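Local coordinates for putative type III secretion protein YscE (Yersinia pestis, PDB 2P58), which acts as a type III secretion chaperone that, together with YscG, keeps the needle protein YscF from polymerising prematurely in the cytoplasm, at residues Met18-Ala23 against Glu51-Ile56. Residues are numbered along the deposited sequence; the frame is centred on the assembly and turned at random.
Sequences MQLEMA and ESAIAI
Ile54 reaches from its helix into the angle between Leu20 and Glu21, and its side chain can be followed outward atom by atom. Its CB, on a bond directed at helix 10-30, splits into two branches. With chi1 at -69°, Ile54 CG1 is turned away from its own carbonyl and onto Leu20, 3.7 Å from Leu20 CB and 4.1 Å from Leu20 CD1. Beyond it, Ile54 CD1 stays at the leucine's base, 4.1 Å from Leu20 CB, and it also lies 3.8 Å from Glu21 CD, in a direction roughly at right angles to the first. Ile54 CG2, the second branch, meets Glu21 OE2 at 3.8 Å. The leucine and isoleucine point oppositely as they pass; the glutamate lies nearly perpendicular to Ile54. The two helices form an antiparallel helical hairpin, joined by a short loop; here their axes come within 9.7 Å at an angle of 152°, and Leu20 and Ile54 have the closest CA atoms, 6.6 Å apart. Glu21 leaves its backbone at the side of the interface, and a bend at chi2 (-80°) swings the carboxylate back over the isoleucine. That contact is van der Waals in kind, with no hydrogen bond or salt bridge across the segments, and the acid borders the apolar core on its partly exposed side. Toward the other side, Leu20 CD1 touches the methyl Ala53 CB at 4.1 Å. Leu24 continues the packing against Ile54, and Leu50 does so against Leu20. Apolar side chains of another protein chain in the complex pack on both Leu20 and Ala53.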
loop_
_atom_site.group_PDB
_atom_site.type_symbol
_atom_site.label_atom_id
_atom_site.label_comp_id
_atom_site.label_asym_id
_atom_site.label_seq_id
_atom_site.Cartn_x
_atom_site.Cartn_y
_atom_site.Cartn_z
HETATM N N MSE A 18 1.605 -19.483 8.075
HETATM C CA MSE A 18 0.645 -20.417 8.646
HETATM C C MSE A 18 -0.715 -19.760 8.787
HETATM O O MSE A 18 -1.739 -20.417 8.596
HETATM C CB MSE A 18 1.132 -20.932 10.004
HETATM C CG MSE A 18 2.292 -21.884 9.875
HETATM SE SE MSE A 18 2.768 -22.606 11.483
HETATM C CE MSE A 18 1.142 -22.712 12.293
ATOM N N GLN A 19 -0.729 -18.465 9.119
ATOM C CA GLN A 19 -1.995 -17.749 9.276
ATOM C C GLN A 19 -2.742 -17.699 7.947
ATOM O O GLN A 19 -3.949 -17.938 7.891
ATOM C CB GLN A 19 -1.764 -16.309 9.808
ATOM C CG GLN A 19 -3.034 -15.492 9.958
ATOM C CD GLN A 19 -2.792 -14.115 10.573
ATOM O OE1 GLN A 19 -1.660 -13.744 10.844
ATOM N NE2 GLN A 19 -3.864 -13.359 10.790
ATOM N N LEU A 20 -2.029 -17.394 6.867
ATOM C CA LEU A 20 -2.683 -17.312 5.564
ATOM C C LEU A 20 -3.145 -18.689 5.094
ATOM O O LEU A 20 -4.234 -18.839 4.549
ATOM C CB LEU A 20 -1.720 -16.735 4.528
ATOM C CG LEU A 20 -1.172 -15.330 4.814
ATOM C CD1 LEU A 20 0.026 -15.095 3.906
ATOM C CD2 LEU A 20 -2.286 -14.280 4.589
ATOM N N GLU A 21 -2.308 -19.698 5.296
ATOM C CA GLU A 21 -2.659 -21.047 4.856
ATOM C C GLU A 21 -3.846 -21.594 5.622
ATOM O O GLU A 21 -4.690 -22.268 5.040
ATOM C CB GLU A 21 -1.453 -21.984 4.984
ATOM C CG GLU A 21 -0.406 -21.704 3.920
ATOM C CD GLU A 21 -0.756 -22.316 2.568
ATOM O OE1 GLU A 21 -1.934 -22.696 2.352
ATOM O OE2 GLU A 21 0.152 -22.414 1.708
HETATM N N MSE A 22 -3.922 -21.312 6.916
HETATM C CA MSE A 22 -5.056 -21.780 7.694
HETATM C C MSE A 22 -6.323 -21.057 7.228
HETATM O O MSE A 22 -7.404 -21.658 7.129
HETATM C CB MSE A 22 -4.831 -21.545 9.197
HETATM C CG MSE A 22 -3.710 -22.422 9.743
HETATM SE SE MSE A 22 -3.422 -22.367 11.556
HETATM C CE MSE A 22 -3.163 -20.684 11.828
ATOM N N ALA A 23 -6.202 -19.759 6.960
ATOM C CA ALA A 23 -7.372 -19.021 6.516
ATOM C C ALA A 23 -7.856 -19.557 5.160
ATOM O O ALA A 23 -9.068 -19.618 4.934
ATOM C CB ALA A 23 -7.058 -17.548 6.410
ATOM N N GLU A 51 -4.463 -16.554 -1.863
ATOM C CA GLU A 51 -3.518 -17.267 -2.707
ATOM C C GLU A 51 -2.430 -16.299 -3.144
ATOM O O GLU A 51 -1.256 -16.641 -3.185
ATOM C CB GLU A 51 -4.233 -17.850 -3.946
ATOM C CG GLU A 51 -5.169 -19.014 -3.584
ATOM C CD GLU A 51 -6.141 -19.378 -4.711
ATOM O OE1 GLU A 51 -6.072 -18.747 -5.798
ATOM O OE2 GLU A 51 -6.981 -20.293 -4.497
ATOM N N SER A 52 -2.847 -15.086 -3.482
ATOM C CA SER A 52 -1.904 -14.055 -3.938
ATOM C C SER A 52 -0.913 -13.659 -2.860
ATOM O O SER A 52 0.255 -13.410 -3.131
ATOM C CB SER A 52 -2.695 -12.824 -4.392
ATOM O OG SER A 52 -3.423 -13.132 -5.581
ATOM N N ALA A 53 -1.409 -13.515 -1.642
ATOM C CA ALA A 53 -0.555 -13.153 -0.534
ATOM C C ALA A 53 0.458 -14.262 -0.244
ATOM O O ALA A 53 1.637 -14.012 -0.025
ATOM C CB ALA A 53 -1.422 -12.876 0.723
ATOM N N ILE A 54 -0.009 -15.504 -0.253
ATOM C CA ILE A 54 0.894 -16.631 0.007
ATOM C C ILE A 54 1.994 -16.645 -1.057
ATOM O O ILE A 54 3.173 -16.826 -0.741
ATOM C CB ILE A 54 0.082 -17.972 -0.005
ATOM C CG1 ILE A 54 -0.832 -18.015 1.217
ATOM C CG2 ILE A 54 1.015 -19.164 -0.065
ATOM C CD1 ILE A 54 -2.009 -19.003 1.087
ATOM N N ALA A 55 1.606 -16.400 -2.307
ATOM C CA ALA A 55 2.545 -16.361 -3.422
ATOM C C ALA A 55 3.604 -15.284 -3.203
ATOM O O ALA A 55 4.794 -15.564 -3.289
ATOM C CB ALA A 55 1.808 -16.109 -4.721
ATOM N N ILE A 56 3.170 -14.055 -2.904
ATOM C CA ILE A 56 4.142 -12.972 -2.686
ATOM C C ILE A 56 5.109 -13.333 -1.576
ATOM O O ILE A 56 6.332 -13.137 -1.711
ATOM C CB ILE A 56 3.438 -11.648 -2.314
ATOM C CG1 ILE A 56 2.742 -11.099 -3.543
ATOM C CG2 ILE A 56 4.481 -10.595 -1.797
ATOM C CD1 ILE A 56 1.724 -10.012 -3.208
#